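Long-range contacts in SOXA (Paracoccus denitrificans, PDB 2C1D), which forms with SoxX the periplasmic SoxAX cytochrome complex, which oxidatively joins thiosulfate to a cysteine of the sulfur carrier SoxYZ: residues D33-G38 and N253-E258; W39-D44 and A194-Q199; G200-F205 and Y247-G252. All coordinates share one frame; numbering follows the deposited sequence.

In the fold
From the N terminus, strand 35-36 opens contact 1, and the chain runs straight into residues 39-44, which open contact 2. Contact 2 closes a 149-residue loop when residues 194-199 return, a loop that includes the first heme c site. Residues 200-205 follow at once and begin contact 3, a shorter loop of 41 residues closed by the end of helix 239-251. Its continuation, residues 253-258, closes contact 1. Contacts 2 and 3 therefore lie in series, both nested inside contact 1, and both touch the second heme c. Each is also tied to contact 1: the Gln199 side chain probably bonds Thr34 O and Tyr36 N, and Glu258 N probably bonds Asn203 O.

Contact 1 of 3, residues D33-G38 and N253-E258; sequences DTIYSG and NGLSVE
Leu255 reaches from the loop after helix 239-251 toward strand 35-36, and its branched end meets three successive residues there. From CB, which is directed at the strand, the chain turns with CG anti to the carbonyl carbon (chi1 -65°). CG lies 3.9 Å from Ile35 CD1, the two side chains crossing obliquely. Beyond CG both methyls lie against the Tyr36-Ser37 peptide: CD1 rests 3.9 Å from Tyr36 C, while CD2 sits at the same 3.9 Å from Ser37 N and comes close to the carbonyl oxygen of Ile35. One leucine thus covers the peptide link between Tyr36 and Ser37 by van der Waals packing. Ile35 answers from the strand, its CD1 also lying 3.4 Å from Asn253 O, a contact of methyl with carbonyl and no more.

The polar part lies three residues further along, at Glu258. Its extended side chain brings OE2 to Ser37 OG, and the hydroxyl donates; the separation of OG and OE2, 2.4 Å, is very short for a hydrogen bond, and its exact length is doubtful. Ser37 OG is also bonded to Trp39 N. The other carboxylate oxygen, Glu258 OE1, forms a salt bridge with Arg263, whose NE in turn bonds the heme. Arg263 would tend to favour a charged Glu258, whereas the nearby carboxylate of Glu50 would tend to oppose it.

The backbones are held separately, Ile35 and Ser37 pairing with Thr22 and Thr20 of strand 16-22, and Ser256 with Val19. At Gly254 (phi 109°) a CB would jam against the carbonyl O of Asn253, which calls for glycine. The contact therefore fastens an edge strand, 35-36, of the three-stranded antiparallel sheet to the segment that leaves the last helix of the second cytochrome c domain.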
loop_
_atom_site.group_PDB
_atom_site.type_symbol
_atom_site.label_atom_id
_atom_site.label_comp_id
_atom_site.label_asym_id
_atom_site.label_seq_id
_atom_site.Cartn_x
_atom_site.Cartn_y
_atom_site.Cartn_z
ATOM N N ASP A 33 8.228 15.292 9.424
ATOM C CA ASP A 33 9.034 15.694 10.569
ATOM C C ASP A 33 9.756 14.444 11.066
ATOM O O ASP A 33 10.906 14.488 11.513
ATOM C CB ASP A 33 8.133 16.253 11.682
ATOM C CG ASP A 33 7.589 17.653 11.363
ATOM O OD1 ASP A 33 6.648 18.095 12.066
ATOM O OD2 ASP A 33 8.018 18.365 10.421
ATOM N N THR A 34 9.058 13.319 10.947
ATOM C CA THR A 34 9.498 12.056 11.508
ATOM C C THR A 34 9.019 10.871 10.649
ATOM O O THR A 34 7.878 10.870 10.182
ATOM C CB THR A 34 8.907 11.927 12.904
ATOM O OG1 THR A 34 9.279 13.073 13.697
ATOM C CG2 THR A 34 9.498 10.743 13.637
ATOM N N ILE A 35 9.897 9.892 10.439
ATOM C CA ILE A 35 9.478 8.617 9.855
ATOM C C ILE A 35 9.240 7.584 10.935
ATOM O O ILE A 35 9.897 7.617 11.981
ATOM C CB ILE A 35 10.469 8.101 8.806
ATOM C CG1 ILE A 35 11.896 8.022 9.360
ATOM C CG2 ILE A 35 10.376 8.967 7.543
ATOM C CD1 ILE A 35 12.832 7.242 8.462
ATOM N N TYR A 36 8.291 6.682 10.656
ATOM C CA TYR A 36 7.782 5.715 11.608
ATOM C C TYR A 36 7.638 4.363 10.929
ATOM O O TYR A 36 7.212 4.272 9.779
ATOM C CB TYR A 36 6.369 6.081 12.095
ATOM C CG TYR A 36 6.244 7.377 12.890
ATOM C CD1 TYR A 36 5.941 8.574 12.250
ATOM C CD2 TYR A 36 6.393 7.391 14.268
ATOM C CE1 TYR A 36 5.823 9.792 12.981
ATOM C CE2 TYR A 36 6.265 8.592 15.008
ATOM C CZ TYR A 36 5.988 9.779 14.355
ATOM O OH TYR A 36 5.861 10.953 15.070
ATOM N N SER A 37 7.936 3.320 11.669
ATOM C CA SER A 37 7.508 1.985 11.291
ATOM C C SER A 37 5.991 1.921 11.333
ATOM O O SER A 37 5.357 2.608 12.148
ATOM C CB SER A 37 8.053 0.982 12.301
ATOM O OG SER A 37 7.408 -0.264 12.212
ATOM N N GLY A 38 5.428 1.084 10.470
ATOM C CA GLY A 38 4.026 0.701 10.521
ATOM C C GLY A 38 3.542 0.103 11.828
ATOM O O GLY A 38 2.352 0.143 12.116
ATOM N N ASN A 253 15.076 4.794 5.492
ATOM C CA ASN A 253 16.485 4.843 5.910
ATOM C C ASN A 253 16.598 5.427 7.311
ATOM O O ASN A 253 16.062 6.523 7.583
ATOM C CB ASN A 253 17.306 5.697 4.939
ATOM C CG ASN A 253 17.817 4.915 3.761
ATOM O OD1 ASN A 253 17.755 3.685 3.754
ATOM N ND2 ASN A 253 18.368 5.623 2.766
ATOM N N GLY A 254 17.249 4.685 8.209
ATOM C CA GLY A 254 17.398 5.092 9.600
ATOM C C GLY A 254 16.559 4.256 10.545
ATOM O O GLY A 254 16.957 4.010 11.685
ATOM N N LEU A 255 15.384 3.824 10.096
ATOM C CA LEU A 255 14.612 2.846 10.860
ATOM C C LEU A 255 15.374 1.521 10.883
ATOM O O LEU A 255 16.156 1.227 9.966
ATOM C CB LEU A 255 13.225 2.641 10.244
ATOM C CG LEU A 255 12.279 3.839 10.272
ATOM C CD1 LEU A 255 11.138 3.624 9.305
ATOM C CD2 LEU A 255 11.747 4.095 11.677
ATOM N N SER A 256 15.145 0.708 11.907
ATOM C CA SER A 256 15.735 -0.611 11.951
ATOM C C SER A 256 15.010 -1.611 11.047
ATOM O O SER A 256 13.780 -1.601 10.850
ATOM C CB SER A 256 15.751 -1.199 13.378
ATOM O OG SER A 256 16.424 -0.366 14.311
ATOM N N VAL A 257 15.791 -2.534 10.541
ATOM C CA VAL A 257 15.251 -3.750 10.005
ATOM C C VAL A 257 14.535 -4.466 11.158
ATOM O O VAL A 257 15.163 -4.808 12.152
ATOM C CB VAL A 257 16.372 -4.631 9.447
ATOM C CG1 VAL A 257 15.828 -5.942 9.015
ATOM C CG2 VAL A 257 17.038 -3.956 8.259
ATOM N N GLU A 258 13.241 -4.719 11.013
ATOM C CA GLU A 258 12.478 -5.416 12.057
ATOM C C GLU A 258 12.732 -6.927 12.066
ATOM O O GLU A 258 12.520 -7.578 13.097
ATOM C CB GLU A 258 10.984 -5.072 11.951
ATOM C CG GLU A 258 10.765 -3.583 12.233
ATOM C CD GLU A 258 9.332 -3.087 12.168
ATOM O OE1 GLU A 258 8.365 -3.854 12.363
ATOM O OE2 GLU A 258 9.168 -1.862 11.962
#

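Contact 2 of 3, residues W39-D44 and A194-Q199; sequences WHFRDD and ADHLSQ. With HEC (heme c), chain J.
Phe41 and His196 form an edge-to-face pair, with ring centroids 5.3 Å apart and planes at 74°. The phenyl CD2 stands over the imidazole centre, and Phe41 CB also lies over that face. Phe41 CG is anti to the carbonyl carbon, beside the backbone N (chi1 -59°), and Ser198 CA sits over the face of the phenyl ring, 3.6 Å from its centroid. Leu197 O adds a close approach, 3.2 Å from Phe41 CD2. This is the dense part of the contact.

Beside it, Arg42 first heads away and then bends back through CD and NE. Its NH2 meets a lone pair of His196 O in the carbonyl plane (2.8 Å, N-H...O 141°), while NH1 makes a weak bond to heme propionate O2D at 2.8 Å. The other propionate oxygen, O1D, is gripped twice by Ser198, from N at 2.8 Å and OG at 2.7 Å.

The partly exposed side is looser and watery. One water accepts from Arg42 NH2 and His196 N; another donates to Arg42 O. The bond from His196 ND1 to Phe41 O is weak; His196 NE2 bonds the backbone N of Asp1.

Around this, Phe41 packs on Tyr36 of strand 35-36, Asp43 N-caps helix 44-48, strand 195-196 pairs antiparallel with 191-192, and Leu197 touches Ile59 of the SoxX chain.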
loop_
_atom_site.group_PDB
_atom_site.type_symbol
_atom_site.label_atom_id
_atom_site.label_comp_id
_atom_site.label_asym_id
_atom_site.label_seq_id
_atom_site.Cartn_x
_atom_site.Cartn_y
_atom_site.Cartn_z
ATOM N N TRP A 39 4.462 -0.445 12.629
ATOM C CA TRP A 39 4.166 -0.915 13.974
ATOM C C TRP A 39 3.460 0.145 14.832
ATOM O O TRP A 39 2.536 -0.180 15.597
ATOM C CB TRP A 39 5.467 -1.345 14.637
ATOM C CG TRP A 39 5.373 -1.974 15.973
ATOM C CD1 TRP A 39 5.126 -3.294 16.261
ATOM C CD2 TRP A 39 5.605 -1.331 17.227
ATOM N NE1 TRP A 39 5.183 -3.499 17.619
ATOM C CE2 TRP A 39 5.483 -2.316 18.237
ATOM C CE3 TRP A 39 5.924 -0.034 17.601
ATOM C CZ2 TRP A 39 5.628 -2.024 19.608
ATOM C CZ3 TRP A 39 6.084 0.259 18.983
ATOM C CH2 TRP A 39 5.937 -0.746 19.954
ATOM N N HIS A 40 3.879 1.391 14.686
ATOM C CA HIS A 40 3.314 2.495 15.448
ATOM C C HIS A 40 1.839 2.751 15.171
ATOM O O HIS A 40 1.179 3.375 15.984
ATOM C CB HIS A 40 4.104 3.804 15.212
ATOM C CG HIS A 40 5.262 3.965 16.135
ATOM N ND1 HIS A 40 5.116 4.363 17.447
ATOM C CD2 HIS A 40 6.585 3.735 15.954
ATOM C CE1 HIS A 40 6.300 4.372 18.035
ATOM N NE2 HIS A 40 7.208 3.989 17.157
ATOM N N PHE A 41 1.333 2.306 14.029
ATOM C CA PHE A 41 -0.062 2.540 13.649
ATOM C C PHE A 41 -0.957 1.336 13.925
ATOM O O PHE A 41 -2.136 1.333 13.573
ATOM C CB PHE A 41 -0.106 2.894 12.163
ATOM C CG PHE A 41 0.703 4.103 11.818
ATOM C CD1 PHE A 41 2.048 3.995 11.556
ATOM C CD2 PHE A 41 0.113 5.358 11.749
ATOM C CE1 PHE A 41 2.797 5.105 11.257
ATOM C CE2 PHE A 41 0.863 6.475 11.428
ATOM C CZ PHE A 41 2.195 6.356 11.200
ATOM N N ARG A 42 -0.414 0.303 14.558
ATOM C CA ARG A 42 -1.215 -0.870 14.863
ATOM C C ARG A 42 -1.795 -0.783 16.275
ATOM O O ARG A 42 -1.285 -0.030 17.098
ATOM C CB ARG A 42 -0.355 -2.126 14.692
ATOM C CG ARG A 42 0.418 -2.167 13.380
ATOM C CD ARG A 42 -0.392 -2.595 12.179
ATOM N NE ARG A 42 -1.462 -1.673 11.772
ATOM C CZ ARG A 42 -1.346 -0.713 10.859
ATOM N NH1 ARG A 42 -0.179 -0.465 10.278
ATOM N NH2 ARG A 42 -2.407 0.015 10.518
ATOM N N ASP A 43 -2.860 -1.536 16.560
ATOM C CA ASP A 43 -3.394 -1.569 17.924
ATOM C C ASP A 43 -2.452 -2.355 18.855
ATOM O O ASP A 43 -1.559 -3.080 18.386
ATOM C CB ASP A 43 -4.853 -2.091 18.004
ATOM C CG ASP A 43 -5.050 -3.488 17.415
ATOM O OD1 ASP A 43 -4.108 -4.304 17.377
ATOM O OD2 ASP A 43 -6.163 -3.864 16.962
ATOM N N ASP A 44 -2.632 -2.214 20.171
ATOM C CA ASP A 44 -1.633 -2.771 21.089
ATOM C C ASP A 44 -1.540 -4.285 21.010
ATOM O O ASP A 44 -0.451 -4.836 21.154
ATOM C CB ASP A 44 -1.833 -2.364 22.563
ATOM C CG ASP A 44 -0.720 -2.933 23.466
ATOM O OD1 ASP A 44 0.496 -2.706 23.130
ATOM O OD2 ASP A 44 -0.962 -3.662 24.480
ATOM N N ALA A 194 -11.712 1.163 8.212
ATOM C CA ALA A 194 -11.198 0.557 9.434
ATOM C C ALA A 194 -9.682 0.497 9.520
ATOM O O ALA A 194 -9.149 0.084 10.548
ATOM C CB ALA A 194 -11.788 -0.850 9.623
ATOM N N ASP A 195 -8.976 0.908 8.467
ATOM C CA ASP A 195 -7.502 0.898 8.480
ATOM C C ASP A 195 -6.861 2.233 8.868
ATOM O O ASP A 195 -7.195 3.262 8.302
ATOM C CB ASP A 195 -6.956 0.506 7.106
ATOM C CG ASP A 195 -7.343 -0.894 6.700
ATOM O OD1 ASP A 195 -7.104 -1.837 7.498
ATOM O OD2 ASP A 195 -7.896 -1.124 5.592
ATOM N N HIS A 196 -5.920 2.178 9.804
ATOM C CA HIS A 196 -5.118 3.322 10.259
ATOM C C HIS A 196 -3.926 3.394 9.323
ATOM O O HIS A 196 -3.092 2.475 9.316
ATOM C CB HIS A 196 -4.612 3.036 11.685
ATOM C CG HIS A 196 -4.031 4.218 12.400
ATOM N ND1 HIS A 196 -3.437 4.093 13.637
ATOM C CD2 HIS A 196 -3.997 5.542 12.093
ATOM C CE1 HIS A 196 -3.068 5.289 14.066
ATOM N NE2 HIS A 196 -3.383 6.182 13.143
ATOM N N LEU A 197 -3.862 4.468 8.525
ATOM C CA LEU A 197 -2.852 4.603 7.515
ATOM C C LEU A 197 -1.477 4.861 8.120
ATOM O O LEU A 197 -1.294 5.783 8.927
ATOM C CB LEU A 197 -3.190 5.731 6.537
ATOM C CG LEU A 197 -4.081 5.321 5.372
ATOM C CD1 LEU A 197 -4.689 6.555 4.697
ATOM C CD2 LEU A 197 -3.345 4.433 4.359
ATOM N N SER A 198 -0.509 4.066 7.680
ATOM C CA SER A 198 0.908 4.261 8.040
ATOM C C SER A 198 1.627 5.042 6.948
ATOM O O SER A 198 0.990 5.557 6.018
ATOM C CB SER A 198 1.563 2.898 8.275
ATOM O OG SER A 198 1.798 2.232 7.073
ATOM N N GLN A 199 2.946 5.166 7.049
ATOM C CA GLN A 199 3.718 5.789 5.992
ATOM C C GLN A 199 4.075 4.788 4.891
ATOM O O GLN A 199 4.861 5.112 4.015
ATOM C CB GLN A 199 4.985 6.447 6.529
ATOM C CG GLN A 199 4.714 7.651 7.373
ATOM C CD GLN A 199 5.946 8.150 8.094
ATOM O OE1 GLN A 199 6.974 7.465 8.114
ATOM N NE2 GLN A 199 5.870 9.388 8.653
HETATM FE FE HEC J . -0.483 1.114 0.748
HETATM C CHA HEC J . -0.296 -0.751 3.606
HETATM C CHB HEC J . 2.880 0.473 0.210
HETATM C CHC HEC J . -0.643 2.817 -2.162
HETATM C CHD HEC J . -3.620 2.150 1.536
HETATM N NA HEC J . 1.026 0.048 1.749
HETATM C C1A HEC J . 0.870 -0.645 2.914
HETATM C C2A HEC J . 2.141 -1.211 3.276
HETATM C C3A HEC J . 3.022 -0.865 2.313
HETATM C C4A HEC J . 2.332 -0.062 1.344
HETATM C CMA HEC J . 4.501 -1.233 2.216
HETATM C CAA HEC J . 2.435 -2.064 4.534
HETATM C CBA HEC J . 3.091 -1.169 5.599
HETATM C CGA HEC J . 3.473 -1.971 6.838
HETATM O O1A HEC J . 4.017 -1.357 7.785
HETATM O O2A HEC J . 3.218 -3.219 6.898
HETATM N NB HEC J . 0.834 1.551 -0.670
HETATM C C1B HEC J . 2.162 1.160 -0.752
HETATM C C2B HEC J . 2.667 1.535 -2.035
HETATM C C3B HEC J . 1.713 2.192 -2.684
HETATM C C4B HEC J . 0.540 2.185 -1.855
HETATM C CMB HEC J . 4.109 1.308 -2.496
HETATM C CAB HEC J . 1.814 2.787 -4.106
HETATM C CBB HEC J . 2.088 1.815 -5.028
HETATM N NC HEC J . -1.891 2.293 -0.152
HETATM C C1C HEC J . -1.741 2.923 -1.347
HETATM C C2C HEC J . -2.968 3.626 -1.668
HETATM C C3C HEC J . -3.810 3.450 -0.632
HETATM C C4C HEC J . -3.114 2.607 0.332
HETATM C CMC HEC J . -3.135 4.426 -2.978
HETATM C CAC HEC J . -5.263 3.962 -0.341
HETATM C CBC HEC J . -6.248 4.016 -1.248
HETATM N ND HEC J . -1.732 0.757 2.275
HETATM C C1D HEC J . -3.016 1.293 2.402
HETATM C C2D HEC J . -3.638 0.790 3.611
HETATM C C3D HEC J . -2.606 -0.117 4.237
HETATM C C4D HEC J . -1.466 -0.074 3.350
HETATM C CMD HEC J . -5.043 1.094 4.162
HETATM C CAD HEC J . -2.713 -0.888 5.575
HETATM C CBD HEC J . -2.481 0.118 6.719
HETATM C CGD HEC J . -1.044 0.592 6.804
HETATM O O1D HEC J . -0.661 1.630 6.220
HETATM O O2D HEC J . -0.226 -0.048 7.468
HETATM O O HOH W 1 -5.289 -0.460 11.311
HETATM O O HOH W 2 -2.198 2.593 16.514
#

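Contact 3 of 3, residues G200-F205 and Y247-G252; sequences GQINGF and YVASRG. With HEC (heme c), chain J.
Two torsions bring Gln201 and Ile202 up to the end of helix 239-251. In Gln201 a bend at chi2 (-82°) swings CD back, and the amide ends beside the Arg251-Gly252 peptide. In Ile202, CG1 takes the crowded position between backbone N and carbonyl carbon (chi1 64°), and the extended chain beyond it places CD1 3.6 Å from Ala249 N. On the other branch Ile202 CG2 is wedged between helix and cofactor, 3.9 Å from Val248 CG1 and 3.4 Å from heme methyl CMA.

The amide grip is modest: Gln201 NE2 donates to Arg251 O over 3.4 Å with an N-H...O angle of 145°, a weak bond, and more strongly to Gln199 OE1. Gln201 OE1 lies 3.3 Å from Gly252 N, but the angle is too poor for a bond. It accepts a hydrogen bond from a water at 2.7 Å, which also donates to Val248 O and accepts from Ile202 N. An alanine in place of Gln201 would probably leave this water short of one acceptor and Arg251 O and Gln199 OE1 without their amide donor.

As in other c-type cytochromes, a terminal helix packs on the first helix of its domain: Val248 and Arg251 touch Tyr169 of helix 159-170. Two glycines suit tight places: Gly200 has positive phi, and a side chain on it would crowd the heme at C4A; one on Gly252 would press on Gln201 OE1. Ile202 opens a type I turn that sets the Phe205 ring beside a heme propionate, CE1 3.8 Å from O2A. Arg251 turns its guanidinium to a salt bridge with Glu185.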
loop_
_atom_site.group_PDB
_atom_site.type_symbol
_atom_site.label_atom_id
_atom_site.label_comp_id
_atom_site.label_asym_id
_atom_site.label_seq_id
_atom_site.Cartn_x
_atom_site.Cartn_y
_atom_site.Cartn_z
ATOM N N GLY A 200 3.508 3.588 4.967
ATOM C CA GLY A 200 3.728 2.553 3.969
ATOM C C GLY A 200 5.192 2.214 3.830
ATOM O O GLY A 200 5.701 2.144 2.710
ATOM N N GLN A 201 5.855 2.017 4.960
ATOM C CA GLN A 201 7.260 1.649 4.987
ATOM C C GLN A 201 7.407 0.133 4.823
ATOM O O GLN A 201 6.493 -0.621 5.163
ATOM C CB GLN A 201 7.926 2.129 6.285
ATOM C CG GLN A 201 7.748 3.652 6.635
ATOM C CD GLN A 201 8.722 4.570 5.914
ATOM O OE1 GLN A 201 9.358 4.148 4.951
ATOM N NE2 GLN A 201 8.845 5.844 6.377
ATOM N N ILE A 202 8.564 -0.286 4.326
ATOM C CA ILE A 202 8.890 -1.701 4.129
ATOM C C ILE A 202 10.074 -2.167 4.970
ATOM O O ILE A 202 10.575 -3.259 4.761
ATOM C CB ILE A 202 9.107 -2.069 2.619
ATOM C CG1 ILE A 202 10.307 -1.360 1.999
ATOM C CG2 ILE A 202 7.864 -1.748 1.809
ATOM C CD1 ILE A 202 10.623 -1.868 0.607
ATOM N N ASN A 203 10.479 -1.380 5.967
ATOM C CA ASN A 203 11.550 -1.809 6.869
ATOM C C ASN A 203 11.195 -3.056 7.686
ATOM O O ASN A 203 12.082 -3.689 8.251
ATOM C CB ASN A 203 11.958 -0.695 7.832
ATOM C CG ASN A 203 10.921 -0.446 8.903
ATOM O OD1 ASN A 203 11.174 -0.625 10.129
ATOM N ND2 ASN A 203 9.756 -0.026 8.478
ATOM N N GLY A 204 9.912 -3.382 7.754
ATOM C CA GLY A 204 9.413 -4.517 8.511
ATOM C C GLY A 204 9.183 -5.795 7.701
ATOM O O GLY A 204 8.839 -6.826 8.275
ATOM N N PHE A 205 9.368 -5.744 6.381
ATOM C CA PHE A 205 9.127 -6.915 5.526
ATOM C C PHE A 205 10.333 -7.861 5.553
ATOM O O PHE A 205 11.456 -7.420 5.811
ATOM C CB PHE A 205 8.805 -6.476 4.084
ATOM C CG PHE A 205 7.370 -6.041 3.899
ATOM C CD1 PHE A 205 6.959 -4.796 4.315
ATOM C CD2 PHE A 205 6.451 -6.866 3.290
ATOM C CE1 PHE A 205 5.648 -4.381 4.164
ATOM C CE2 PHE A 205 5.126 -6.471 3.138
ATOM C CZ PHE A 205 4.734 -5.190 3.586
ATOM N N TYR A 247 13.161 2.537 -4.040
ATOM C CA TYR A 247 12.727 3.851 -3.639
ATOM C C TYR A 247 12.019 3.812 -2.265
ATOM O O TYR A 247 12.327 4.610 -1.384
ATOM C CB TYR A 247 11.844 4.493 -4.707
ATOM C CG TYR A 247 11.366 5.820 -4.254
ATOM C CD1 TYR A 247 12.232 6.910 -4.224
ATOM C CD2 TYR A 247 10.069 5.991 -3.800
ATOM C CE1 TYR A 247 11.800 8.156 -3.767
ATOM C CE2 TYR A 247 9.643 7.214 -3.325
ATOM C CZ TYR A 247 10.516 8.293 -3.314
ATOM O OH TYR A 247 10.075 9.507 -2.825
ATOM N N VAL A 248 11.092 2.876 -2.086
ATOM C CA VAL A 248 10.290 2.808 -0.855
ATOM C C VAL A 248 11.178 2.386 0.317
ATOM O O VAL A 248 11.076 2.948 1.394
ATOM C CB VAL A 248 9.061 1.885 -1.007
ATOM C CG1 VAL A 248 8.255 1.776 0.300
ATOM C CG2 VAL A 248 8.139 2.421 -2.085
ATOM N N ALA A 249 12.082 1.438 0.100
ATOM C CA ALA A 249 13.056 1.084 1.122
ATOM C C ALA A 249 13.798 2.305 1.695
ATOM O O ALA A 249 13.987 2.418 2.903
ATOM C CB ALA A 249 14.068 0.072 0.577
ATOM N N SER A 250 14.238 3.184 0.807
ATOM C CA SER A 250 15.037 4.349 1.170
ATOM C C SER A 250 14.216 5.362 1.946
ATOM O O SER A 250 14.783 6.127 2.715
ATOM C CB SER A 250 15.684 4.987 -0.067
ATOM O OG SER A 250 14.750 5.721 -0.847
ATOM N N ARG A 251 12.883 5.380 1.776
ATOM C CA ARG A 251 12.033 6.252 2.579
ATOM C C ARG A 251 12.083 5.904 4.073
ATOM O O ARG A 251 11.745 6.731 4.915
ATOM C CB ARG A 251 10.580 6.257 2.095
ATOM C CG ARG A 251 10.384 6.863 0.696
ATOM C CD ARG A 251 8.983 6.624 0.151
ATOM N NE ARG A 251 8.002 7.429 0.847
ATOM C CZ ARG A 251 7.723 8.693 0.544
ATOM N NH1 ARG A 251 8.318 9.300 -0.482
ATOM N NH2 ARG A 251 6.797 9.332 1.240
ATOM N N GLY A 252 12.521 4.697 4.404
ATOM C CA GLY A 252 12.702 4.319 5.795
ATOM C C GLY A 252 14.141 4.210 6.238
ATOM O O GLY A 252 14.412 3.593 7.265
HETATM FE FE HEC J . -0.483 1.114 0.748
HETATM C CHA HEC J . -0.296 -0.751 3.606
HETATM C CHB HEC J . 2.880 0.473 0.210
HETATM C CHC HEC J . -0.643 2.817 -2.162
HETATM C CHD HEC J . -3.620 2.150 1.536
HETATM N NA HEC J . 1.026 0.048 1.749
HETATM C C1A HEC J . 0.870 -0.645 2.914
HETATM C C2A HEC J . 2.141 -1.211 3.276
HETATM C C3A HEC J . 3.022 -0.865 2.313
HETATM C C4A HEC J . 2.332 -0.062 1.344
HETATM C CMA HEC J . 4.501 -1.233 2.216
HETATM C CAA HEC J . 2.435 -2.064 4.534
HETATM C CBA HEC J . 3.091 -1.169 5.599
HETATM C CGA HEC J . 3.473 -1.971 6.838
HETATM O O1A HEC J . 4.017 -1.357 7.785
HETATM O O2A HEC J . 3.218 -3.219 6.898
HETATM N NB HEC J . 0.834 1.551 -0.670
HETATM C C1B HEC J . 2.162 1.160 -0.752
HETATM C C2B HEC J . 2.667 1.535 -2.035
HETATM C C3B HEC J . 1.713 2.192 -2.684
HETATM C C4B HEC J . 0.540 2.185 -1.855
HETATM C CMB HEC J . 4.109 1.308 -2.496
HETATM C CAB HEC J . 1.814 2.787 -4.106
HETATM C CBB HEC J . 2.088 1.815 -5.028
HETATM N NC HEC J . -1.891 2.293 -0.152
HETATM C C1C HEC J . -1.741 2.923 -1.347
HETATM C C2C HEC J . -2.968 3.626 -1.668
HETATM C C3C HEC J . -3.810 3.450 -0.632
HETATM C C4C HEC J . -3.114 2.607 0.332
HETATM C CMC HEC J . -3.135 4.426 -2.978
HETATM C CAC HEC J . -5.263 3.962 -0.341
HETATM C CBC HEC J . -6.248 4.016 -1.248
HETATM N ND HEC J . -1.732 0.757 2.275
HETATM C C1D HEC J . -3.016 1.293 2.402
HETATM C C2D HEC J . -3.638 0.790 3.611
HETATM C C3D HEC J . -2.606 -0.117 4.237
HETATM C C4D HEC J . -1.466 -0.074 3.350
HETATM C CMD HEC J . -5.043 1.094 4.162
HETATM C CAD HEC J . -2.713 -0.888 5.575
HETATM C CBD HEC J . -2.481 0.118 6.719
HETATM C CGD HEC J . -1.044 0.592 6.804
HETATM O O1D HEC J . -0.661 1.630 6.220
HETATM O O2D HEC J . -0.226 -0.048 7.468
HETATM O O HOH W 3 10.496 1.991 3.843
HETATM O O HOH W 4 7.232 5.569 2.860
#